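Local coordinates for proximal thread matrix protein 1 (Mytilus galloprovincialis, PDB 4CN9), which is a collagen-binding matrix protein of the mussel byssus that binds zinc, one ion in a MIDAS motif, and contains two von Willebrand factor type A domains, at residues K277-D282 against S427-D432; D282-F287 against A319-A324. All coordinates share one frame; numbering follows the deposited sequence.

Interaction 1. Residues K277-D282 against S427-D432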
# COMPACT_ATOMS: atom_id res chain seq x y z
N LYS A 277 15.80 -5.82 20.56
CA LYS A 277 15.31 -4.74 21.41
C LYS A 277 15.92 -3.39 21.04
O LYS A 277 15.22 -2.37 20.99
CB LYS A 277 15.59 -5.04 22.88
CG LYS A 277 14.77 -6.18 23.45
CD LYS A 277 15.29 -6.53 24.84
CE LYS A 277 14.31 -7.38 25.60
NZ LYS A 277 14.89 -7.81 26.92
N ASN A 278 17.22 -3.37 20.76
CA ASN A 278 17.88 -2.11 20.40
C ASN A 278 17.29 -1.55 19.11
O ASN A 278 17.15 -0.35 18.95
CB ASN A 278 19.39 -2.30 20.24
CG ASN A 278 20.10 -2.55 21.57
OD1 ASN A 278 19.50 -2.46 22.65
ND2 ASN A 278 21.39 -2.85 21.49
N PHE A 279 16.94 -2.44 18.18
CA PHE A 279 16.33 -2.02 16.92
C PHE A 279 15.01 -1.29 17.21
O PHE A 279 14.77 -0.20 16.71
CB PHE A 279 16.14 -3.25 16.03
CG PHE A 279 15.40 -3.01 14.74
CD1 PHE A 279 16.02 -2.41 13.67
CD2 PHE A 279 14.11 -3.46 14.58
CE1 PHE A 279 15.36 -2.22 12.47
CE2 PHE A 279 13.43 -3.28 13.37
CZ PHE A 279 14.06 -2.67 12.33
N MET A 280 14.17 -1.87 18.06
CA MET A 280 12.90 -1.24 18.40
C MET A 280 13.07 0.07 19.18
O MET A 280 12.37 1.05 18.91
CB MET A 280 12.04 -2.23 19.17
CG MET A 280 11.67 -3.41 18.30
SD MET A 280 10.64 -4.64 19.10
CE MET A 280 11.71 -5.16 20.45
N LYS A 281 14.01 0.09 20.13
CA LYS A 281 14.32 1.32 20.85
C LYS A 281 14.83 2.43 19.92
O LYS A 281 14.48 3.59 20.10
CB LYS A 281 15.34 1.03 21.96
CG LYS A 281 14.73 0.28 23.12
CD LYS A 281 15.74 -0.59 23.86
CE LYS A 281 16.95 0.20 24.25
NZ LYS A 281 18.02 -0.62 24.86
N ASP A 282 15.65 2.07 18.93
CA ASP A 282 16.14 3.05 17.96
C ASP A 282 14.99 3.65 17.14
O ASP A 282 14.99 4.84 16.84
CB ASP A 282 17.20 2.44 17.04
CG ASP A 282 18.53 2.18 17.75
OD1 ASP A 282 18.68 2.64 18.89
OD2 ASP A 282 19.41 1.52 17.17
N SER A 427 20.35 -3.19 11.40
CA SER A 427 20.71 -1.80 11.11
C SER A 427 20.57 -1.48 9.62
O SER A 427 20.22 -0.35 9.23
CB SER A 427 22.15 -1.55 11.55
OG SER A 427 23.05 -2.35 10.79
N LYS A 428 20.83 -2.46 8.77
CA LYS A 428 20.73 -2.32 7.33
C LYS A 428 19.32 -1.94 6.82
O LYS A 428 19.19 -1.38 5.75
CB LYS A 428 21.20 -3.61 6.65
CG LYS A 428 20.56 -3.93 5.30
CD LYS A 428 21.09 -5.24 4.69
CE LYS A 428 20.29 -6.49 5.13
NZ LYS A 428 18.98 -6.67 4.41
N ILE A 429 18.27 -2.26 7.58
CA ILE A 429 16.90 -1.98 7.13
C ILE A 429 16.23 -0.87 7.93
O ILE A 429 15.10 -0.48 7.65
CB ILE A 429 15.98 -3.25 7.20
CG1 ILE A 429 15.71 -3.64 8.65
CG2 ILE A 429 16.58 -4.40 6.41
CD1 ILE A 429 14.78 -4.84 8.79
N MET A 430 16.94 -0.36 8.93
CA MET A 430 16.41 0.64 9.85
C MET A 430 15.78 1.86 9.17
O MET A 430 14.66 2.25 9.51
CB MET A 430 17.54 1.10 10.77
CG MET A 430 17.23 2.31 11.59
SD MET A 430 16.28 1.79 13.00
CE MET A 430 17.57 0.90 13.91
N GLU A 431 16.49 2.47 8.24
CA GLU A 431 16.00 3.70 7.62
C GLU A 431 14.70 3.44 6.87
O GLU A 431 13.75 4.22 6.96
CB GLU A 431 17.02 4.30 6.66
CG GLU A 431 18.24 4.89 7.33
CD GLU A 431 17.89 5.77 8.50
OE1 GLU A 431 17.10 6.72 8.32
OE2 GLU A 431 18.39 5.49 9.61
N ASP A 432 14.68 2.36 6.10
CA ASP A 432 13.49 2.01 5.34
C ASP A 432 12.33 1.69 6.27
O ASP A 432 11.19 2.06 5.99
CB ASP A 432 13.77 0.82 4.41
CG ASP A 432 14.60 1.22 3.20
OD1 ASP A 432 14.61 2.41 2.86
OD2 ASP A 432 15.23 0.32 2.59
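A Met-aromatic contact joins helix 272-285 to the start of helix 430-437 in a von Willebrand factor A domain, with Met430 set against the ring of Phe279. Phe279 reaches across with its CG anti to the backbone N (chi1 175°). The sulfur of Met430 lies 4.9 Å from the centroid of the Phe279 ring and obliquely, 46° off its normal. The methionine chain bends at chi2 and chi3, and its terminal CE comes 3.7 Å from Phe279 CD1 and 3.5 Å from Asp282 CB, one helical turn further on. Met430 CE also lies 3.8 Å from Asp282 OD2. On the other flank of the contact, Ile429 crosses the phenylalanine at about a right angle, its CG1 sitting 4.1 Å from Phe279 CE1; Ile429 also rests on Phe418 and Thr420 of strand 417-420. Trimming this phenylalanine to an alanine is likely to leave the sulfur and methyl of Met430 without their aromatic partner and to open a gap beside Ile429. No hydrogen bond spans the two segments, so the fit of the Met430 and Ile429 side chains to the Phe279 ring, rather than polar direction, sets how they lie against each other.

Interaction 2. Residues D282-F287 against A319-A324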
# COMPACT_ATOMS: atom_id res chain seq x y z
N ASP A 282 15.65 2.07 18.93
CA ASP A 282 16.14 3.05 17.96
C ASP A 282 14.99 3.65 17.14
O ASP A 282 14.99 4.84 16.84
CB ASP A 282 17.20 2.44 17.04
CG ASP A 282 18.53 2.18 17.75
OD1 ASP A 282 18.68 2.64 18.89
OD2 ASP A 282 19.41 1.52 17.17
N ILE A 283 14.00 2.83 16.82
CA ILE A 283 12.81 3.31 16.12
C ILE A 283 12.04 4.30 16.96
O ILE A 283 11.62 5.36 16.48
CB ILE A 283 11.92 2.12 15.69
CG1 ILE A 283 12.65 1.34 14.59
CG2 ILE A 283 10.54 2.59 15.22
CD1 ILE A 283 12.03 0.03 14.27
N VAL A 284 11.85 3.97 18.24
CA VAL A 284 11.16 4.88 19.14
C VAL A 284 11.83 6.26 19.15
O VAL A 284 11.16 7.30 19.12
CB VAL A 284 11.09 4.29 20.57
CG1 VAL A 284 10.66 5.33 21.57
CG2 VAL A 284 10.13 3.09 20.59
N ASP A 285 13.16 6.26 19.19
CA ASP A 285 13.92 7.51 19.24
C ASP A 285 13.76 8.40 18.01
O ASP A 285 14.06 9.58 18.06
CB ASP A 285 15.42 7.22 19.46
CG ASP A 285 15.76 6.99 20.92
OD1 ASP A 285 15.00 7.46 21.80
OD2 ASP A 285 16.81 6.36 21.17
N ARG A 286 13.28 7.83 16.91
CA ARG A 286 13.12 8.60 15.68
C ARG A 286 11.82 9.39 15.64
O ARG A 286 11.63 10.23 14.76
CB ARG A 286 13.23 7.69 14.46
CG ARG A 286 14.57 7.00 14.37
CD ARG A 286 15.66 7.95 13.92
NE ARG A 286 15.44 8.34 12.53
CZ ARG A 286 16.01 7.76 11.49
NH1 ARG A 286 16.87 6.76 11.66
NH2 ARG A 286 15.73 8.19 10.27
N PHE A 287 10.92 9.16 16.60
CA PHE A 287 9.70 9.96 16.66
C PHE A 287 9.91 11.23 17.49
O PHE A 287 10.65 11.24 18.47
CB PHE A 287 8.52 9.13 17.16
CG PHE A 287 8.05 8.10 16.16
CD1 PHE A 287 8.70 6.90 16.04
CD2 PHE A 287 7.00 8.38 15.30
CE1 PHE A 287 8.30 5.97 15.10
CE2 PHE A 287 6.59 7.44 14.36
CZ PHE A 287 7.23 6.24 14.26
N ALA A 319 11.97 7.46 27.38
CA ALA A 319 12.76 6.73 28.35
C ALA A 319 11.96 5.59 28.96
O ALA A 319 12.47 4.48 29.10
CB ALA A 319 13.28 7.67 29.44
N ASP A 320 10.70 5.85 29.31
CA ASP A 320 9.84 4.79 29.85
C ASP A 320 9.55 3.70 28.80
O ASP A 320 9.58 2.52 29.09
CB ASP A 320 8.51 5.36 30.35
CG ASP A 320 8.65 6.16 31.65
OD1 ASP A 320 9.63 5.94 32.40
OD2 ASP A 320 7.75 7.00 31.91
N ILE A 321 9.25 4.12 27.58
CA ILE A 321 8.96 3.16 26.52
C ILE A 321 10.17 2.26 26.27
O ILE A 321 10.05 1.04 26.24
CB ILE A 321 8.51 3.86 25.24
CG1 ILE A 321 7.16 4.51 25.48
CG2 ILE A 321 8.45 2.86 24.08
CD1 ILE A 321 6.76 5.52 24.45
N LYS A 322 11.34 2.86 26.12
CA LYS A 322 12.54 2.08 25.87
C LYS A 322 12.91 1.15 27.03
O LYS A 322 13.31 0.03 26.81
CB LYS A 322 13.71 3.00 25.53
CG LYS A 322 13.44 3.81 24.28
CD LYS A 322 14.65 4.61 23.81
CE LYS A 322 15.08 5.65 24.79
NZ LYS A 322 16.37 6.25 24.33
N GLY A 323 12.77 1.63 28.26
CA GLY A 323 13.03 0.79 29.42
C GLY A 323 12.02 -0.35 29.52
O GLY A 323 12.36 -1.44 29.98
N ALA A 324 10.78 -0.11 29.10
CA ALA A 324 9.78 -1.17 29.13
C ALA A 324 10.12 -2.25 28.10
O ALA A 324 9.97 -3.46 28.36
CB ALA A 324 8.39 -0.60 28.88
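Ile321 and Lys322, neighbours on helix 318-327, make the contact with helix 272-285. Ile321 comes first: its CG2, anti to the backbone N, approaches Val284, whose CG2 lies 3.9 Å away, with Val284 CG1 slightly farther off. Both residues are buried, and both also touch Phe297 of strand 295-302, which places this apolar patch against the central sheet. Lys322 follows and serves two purposes. Near its base, CG packs 4.2 Å from Val284 CG1; beyond that the chain turns at chi3 (-64°), and the ammonium group arrives at Asp285. There Lys322 NZ is 3.1 Å from Asp285 OD1 and 3.2 Å from Asp285 OD2, a salt bridge in which both oxygens accept through their syn lone pairs. NZ thus sits between the two oxygens, in the fork of the carboxylate, and the two bonds should restrain the carboxylate from turning. Its CD and CE also run close to the same group, CE being 3.5 Å from Asp285 OD1. Hydrophobic contact beneath and an ion pair above join two neighbouring helices on one face of the sheet, an arrangement in keeping with the alpha/beta Rossmann-like fold of von Willebrand factor A domains.

Overall arrangement
Both contacts lie in the second von Willebrand factor A domain and start from helix 272-285. Going from the N terminus, the chain leaves that helix, forms strands 295-302 and 306-310, and enters helix 318-327, where interaction 2 closes a short loop. It then runs through the rest of the domain to strand 417-420 and helix 430-437, where interaction 1 closes a much longer one; the shorter loop lies wholly within the longer. Helix 272-285 thus meets the next helix of the chain, 318-327, and the much later helix 430-437; the two first segments share Asp282, which makes its contact in interaction 1 only. A salt bridge from Arg286 to Glu431 and packing of Lys281 on Lys322 knit the two interfaces together.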